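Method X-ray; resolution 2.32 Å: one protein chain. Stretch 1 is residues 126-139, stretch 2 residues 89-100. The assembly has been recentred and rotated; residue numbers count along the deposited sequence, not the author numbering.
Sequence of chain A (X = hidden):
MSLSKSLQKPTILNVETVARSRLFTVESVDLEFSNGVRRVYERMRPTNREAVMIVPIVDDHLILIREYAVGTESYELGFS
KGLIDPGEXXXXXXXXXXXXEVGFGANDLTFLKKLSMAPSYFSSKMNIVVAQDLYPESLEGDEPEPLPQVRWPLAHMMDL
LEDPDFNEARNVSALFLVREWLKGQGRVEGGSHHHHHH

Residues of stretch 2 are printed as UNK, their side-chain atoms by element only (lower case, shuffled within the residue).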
# COMPACT_ATOMS: atom_id res chain seq x y z
N MET A 126 -6.70 -2.52 5.89
CA MET A 126 -5.87 -2.07 7.00
C MET A 126 -6.57 -0.96 7.77
O MET A 126 -6.96 0.07 7.21
CB MET A 126 -4.51 -1.66 6.46
CG MET A 126 -3.63 -0.88 7.43
SD MET A 126 -3.12 -1.88 8.82
CE MET A 126 -1.79 -2.83 8.11
N ASN A 127 -6.77 -1.16 9.07
CA ASN A 127 -7.43 -0.15 9.89
C ASN A 127 -6.37 0.65 10.65
O ASN A 127 -5.55 0.04 11.35
CB ASN A 127 -8.42 -0.79 10.87
CG ASN A 127 -9.52 -1.57 10.15
OD1 ASN A 127 -10.55 -1.02 9.80
ND2 ASN A 127 -9.29 -2.86 9.91
N ILE A 128 -6.38 1.96 10.47
CA ILE A 128 -5.43 2.84 11.15
C ILE A 128 -5.99 3.39 12.44
O ILE A 128 -7.06 4.02 12.49
CB ILE A 128 -5.00 4.00 10.21
CG1 ILE A 128 -4.32 3.41 8.97
CG2 ILE A 128 -4.07 4.95 10.94
CD1 ILE A 128 -4.18 4.40 7.83
N VAL A 129 -5.32 3.11 13.55
CA VAL A 129 -5.80 3.59 14.85
C VAL A 129 -4.76 4.45 15.56
O VAL A 129 -3.58 4.07 15.55
CB VAL A 129 -6.13 2.37 15.76
CG1 VAL A 129 -6.54 2.81 17.16
CG2 VAL A 129 -7.19 1.48 15.16
N VAL A 130 -5.17 5.53 16.20
CA VAL A 130 -4.23 6.37 16.96
C VAL A 130 -4.41 6.03 18.45
O VAL A 130 -5.55 5.93 18.91
CB VAL A 130 -4.49 7.87 16.79
CG1 VAL A 130 -3.47 8.72 17.57
CG2 VAL A 130 -4.47 8.24 15.32
N ALA A 131 -3.32 5.78 19.15
CA ALA A 131 -3.30 5.43 20.55
C ALA A 131 -2.68 6.52 21.43
O ALA A 131 -1.54 6.94 21.16
CB ALA A 131 -2.42 4.20 20.74
N GLN A 132 -3.42 7.00 22.40
CA GLN A 132 -2.94 8.00 23.34
C GLN A 132 -3.31 7.57 24.77
O GLN A 132 -4.18 6.71 24.96
CB GLN A 132 -3.53 9.39 23.10
CG GLN A 132 -3.52 9.85 21.67
CD GLN A 132 -4.21 11.18 21.47
OE1 GLN A 132 -3.57 12.22 21.62
NE2 GLN A 132 -5.49 11.15 21.15
N ASP A 133 -2.75 8.27 25.74
CA ASP A 133 -2.96 8.01 27.15
C ASP A 133 -2.60 6.56 27.44
O ASP A 133 -3.41 5.72 27.80
CB ASP A 133 -4.38 8.35 27.58
CG ASP A 133 -4.53 8.23 29.10
OD1 ASP A 133 -3.49 8.30 29.80
OD2 ASP A 133 -5.65 8.03 29.58
N LEU A 134 -1.31 6.27 27.24
CA LEU A 134 -0.76 4.95 27.42
C LEU A 134 -0.42 4.61 28.87
O LEU A 134 -0.11 5.48 29.66
CB LEU A 134 0.53 4.80 26.60
CG LEU A 134 0.57 5.32 25.18
CD1 LEU A 134 1.83 4.85 24.46
CD2 LEU A 134 -0.66 4.91 24.38
N TYR A 135 -0.39 3.32 29.15
CA TYR A 135 -0.05 2.80 30.47
C TYR A 135 0.69 1.48 30.24
O TYR A 135 0.41 0.81 29.24
CB TYR A 135 -1.29 2.57 31.34
CG TYR A 135 -2.29 1.64 30.70
CD1 TYR A 135 -2.20 0.27 30.82
CD2 TYR A 135 -3.32 2.16 29.91
CE1 TYR A 135 -3.12 -0.58 30.20
CE2 TYR A 135 -4.25 1.33 29.30
CZ TYR A 135 -4.14 -0.03 29.45
OH TYR A 135 -5.06 -0.86 28.82
N PRO A 136 1.66 1.18 31.08
CA PRO A 136 2.44 -0.03 30.98
C PRO A 136 1.62 -1.29 31.17
O PRO A 136 0.84 -1.43 32.11
CB PRO A 136 3.49 0.07 32.09
CG PRO A 136 3.39 1.44 32.64
CD PRO A 136 2.04 1.99 32.26
N GLU A 137 1.75 -2.23 30.25
CA GLU A 137 1.06 -3.51 30.29
C GLU A 137 1.59 -4.33 29.10
O GLU A 137 1.47 -3.91 27.95
CB GLU A 137 -0.45 -3.49 30.25
CG GLU A 137 -1.04 -4.89 30.27
CD GLU A 137 -2.54 -4.96 30.26
OE1 GLU A 137 -3.10 -6.04 29.95
OE2 GLU A 137 -3.23 -3.96 30.57
N SER A 138 2.13 -5.48 29.43
CA SER A 138 2.75 -6.33 28.43
C SER A 138 2.01 -7.62 28.20
O SER A 138 1.36 -8.16 29.09
CB SER A 138 4.20 -6.56 28.90
OG SER A 138 4.89 -7.38 28.00
N LEU A 139 2.03 -8.08 26.97
CA LEU A 139 1.40 -9.32 26.53
C LEU A 139 2.42 -10.05 25.64
O LEU A 139 3.27 -9.39 25.02
CB LEU A 139 0.12 -9.08 25.78
CG LEU A 139 -1.25 -9.44 26.29
CD1 LEU A 139 -1.39 -9.52 27.80
CD2 LEU A 139 -2.30 -8.44 25.76
N UNK A 89 -12.93 -6.14 17.98
CA UNK A 89 -13.21 -4.89 17.27
C UNK A 89 -11.83 -4.27 16.92
O UNK A 89 -10.81 -4.75 17.42
c UNK A 89 -13.93 -3.90 18.19
o UNK A 89 -13.04 -3.43 19.19
N UNK A 90 -11.78 -3.18 16.17
CA UNK A 90 -10.51 -2.57 15.86
C UNK A 90 -9.82 -2.02 17.11
O UNK A 90 -8.59 -2.02 17.16
c UNK A 90 -11.74 -0.46 15.24
c UNK A 90 -10.58 -1.38 14.87
c UNK A 90 -10.70 -1.91 13.46
N UNK A 91 -10.57 -1.50 18.07
CA UNK A 91 -9.99 -0.94 19.28
C UNK A 91 -9.31 -2.05 20.09
O UNK A 91 -8.17 -1.91 20.51
c UNK A 91 -11.08 -0.25 20.12
c UNK A 91 -13.02 0.56 18.69
c UNK A 91 -11.23 2.06 19.14
c UNK A 91 -11.80 0.82 19.31
c UNK A 91 -13.07 2.79 17.83
c UNK A 91 -11.85 3.06 18.43
c UNK A 91 -13.65 1.54 17.96
o UNK A 91 -13.67 3.77 17.08
N UNK A 92 -9.98 -3.19 20.18
CA UNK A 92 -9.49 -4.33 20.93
C UNK A 92 -8.22 -4.89 20.30
O UNK A 92 -7.25 -5.19 20.99
o UNK A 92 -13.91 -5.74 22.66
o UNK A 92 -13.16 -6.56 20.80
c UNK A 92 -10.60 -5.40 21.02
c UNK A 92 -12.99 -5.84 21.81
c UNK A 92 -11.69 -5.07 22.03
N UNK A 93 -8.23 -5.06 18.98
CA UNK A 93 -7.03 -5.58 18.31
C UNK A 93 -5.88 -4.58 18.50
O UNK A 93 -4.76 -4.99 18.79
c UNK A 93 -7.29 -5.84 16.84
N UNK A 94 -6.19 -3.29 18.35
CA UNK A 94 -5.15 -2.28 18.48
C UNK A 94 -4.52 -2.33 19.88
O UNK A 94 -3.30 -2.34 20.01
c UNK A 94 -5.70 -0.88 18.20
N UNK A 95 -5.36 -2.34 20.91
CA UNK A 95 -4.88 -2.38 22.29
C UNK A 95 -4.02 -3.62 22.54
O UNK A 95 -2.93 -3.51 23.09
c UNK A 95 -5.77 -1.64 24.57
o UNK A 95 -4.85 -0.84 24.72
c UNK A 95 -6.07 -2.29 23.25
n UNK A 95 -6.55 -1.97 25.60
N UNK A 96 -4.47 -4.79 22.10
CA UNK A 96 -3.75 -6.03 22.26
C UNK A 96 -2.41 -5.98 21.52
O UNK A 96 -1.38 -6.34 22.10
c UNK A 96 -3.84 -8.57 21.81
n UNK A 96 -3.14 -9.43 18.90
c UNK A 96 -4.58 -7.22 21.77
c UNK A 96 -4.47 -9.30 18.85
n UNK A 96 -5.04 -9.02 17.67
n UNK A 96 -5.23 -9.43 19.94
c UNK A 96 -4.72 -9.71 21.28
N UNK A 97 -2.41 -5.53 20.26
CA UNK A 97 -1.17 -5.45 19.50
C UNK A 97 -0.19 -4.48 20.16
O UNK A 97 1.00 -4.79 20.18
c UNK A 97 -2.11 -6.07 17.18
c UNK A 97 -1.25 -7.27 16.84
o UNK A 97 -0.01 -7.14 16.80
o UNK A 97 -1.84 -8.35 16.61
c UNK A 97 -1.39 -5.04 18.04
N UNK A 98 -0.64 -3.33 20.65
CA UNK A 98 0.29 -2.41 21.30
C UNK A 98 0.98 -3.13 22.49
O UNK A 98 2.18 -3.01 22.65
c UNK A 98 -0.62 1.18 22.53
c UNK A 98 -0.33 0.21 21.36
c UNK A 98 -0.38 -1.19 21.85
c UNK A 98 0.98 0.61 20.69
N UNK A 99 0.17 -3.76 23.34
CA UNK A 99 0.64 -4.44 24.53
C UNK A 99 1.69 -5.49 24.17
O UNK A 99 2.72 -5.54 24.82
c UNK A 99 -0.49 -5.10 25.32
c UNK A 99 -2.64 -4.92 26.62
n UNK A 99 -4.95 -4.52 27.44
c UNK A 99 -3.65 -3.87 27.12
c UNK A 99 -1.47 -4.16 25.97
N UNK A 100 1.40 -6.28 23.14
CA UNK A 100 2.29 -7.31 22.67
C UNK A 100 3.57 -6.75 22.05
O UNK A 100 4.66 -7.30 22.24
o UNK A 100 -1.26 -10.43 21.24
c UNK A 100 1.63 -8.19 21.59
c UNK A 100 0.56 -9.15 22.07
o UNK A 100 0.21 -9.77 19.76
c UNK A 100 -0.20 -9.83 20.95
O HOH W 1 -7.69 -0.17 27.99
O HOH W 2 5.38 -6.76 25.40

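Position 89 carries one carbon and one oxygen and stays clear of stretch 1: Ser89. It sits just before the helix, where its OG accepts a capping bond from the backbone N of position 92 (3.2 Å), satisfying an amide that has no earlier helical carbonyl. Position 90 has three carbons, forked at CB, one of them touching Asn127; this is Val90, whose CG1 lies 3.5 Å from CG of Asn127, compact enough to lie against the strand, its CB 4.4 Å from CG2 of Val129.

At position 91 a six-carbon ring bears an oxygen: Tyr91, whose CA-to-CB bond points away from the strand. The position is exposed and makes no close contact with stretch 1, so a bulky ring with a polar hydroxyl can be accommodated. Position 92 has three carbons, the third holding two oxygens, and is out of reach; as Glu92 it returns the cap, its OE1 accepting from Ser89 N at 2.9 Å. Positions 93 and 94 have a single carbon each, so they are Ala93 and Ala94. The second points toward the strand, its CB 3.9 Å from CG1 of Val129, and so small a side chain suits this close, buried packing.

Position 95 has two carbons, the second carrying one oxygen and one nitrogen: Asn95. Its ND2 lies 3.7 Å from OH of Tyr135, and water 1 bridges the two, 2.8 Å from Tyr135 OH and, through a weak bond, 3.2 Å from Asn95 ND2. Position 96 has three carbons, a nitrogen, then a carbon with two more nitrogens: Arg96, its CG 4.2 Å from CD2 of Leu139. Its aliphatic part packs there while the guanidinium reaches the carboxylates of positions 97 and 100.

Position 97, three carbons ending in two oxygens, faces away: Glu97, whose OE1 forms a salt bridge with Arg96 NH1 (2.8 Å). Position 98 has four carbons forked at the second, and one tip touches Ala131 and Leu134. It is Leu98, long enough to bring CD1 within 3.9 Å of Ala131 CB and 4.2 Å of Leu134 CD2.

Position 99 is four carbons in a row ending in nitrogen, running past Tyr135 to Glu137: Lys99. Its extended chain places NZ 3.5 Å from Glu137 OE1, a salt bridge with a weak hydrogen bond, while CD packs 3.6 Å from Leu139 CD2. Position 100 has three carbons, the third carrying two oxygens, and lies against Leu139: Glu100, its OE1 bridged to Arg96 NH1 (3.2 Å), its CG 3.7 Å from Leu139 CB.

The contact thus changes character along the helix. Val90, Ala94 and Leu98 pack on the strand, whereas Lys99 adds charge and aliphatic length. Near Leu139 the backbones meet: its N donates weakly to Lys99 O (3.4 Å), and Glu100 CA approaches Leu139 O at 3.3 Å.

Stretch 2, residues 89-100: SVYEAANRELKE
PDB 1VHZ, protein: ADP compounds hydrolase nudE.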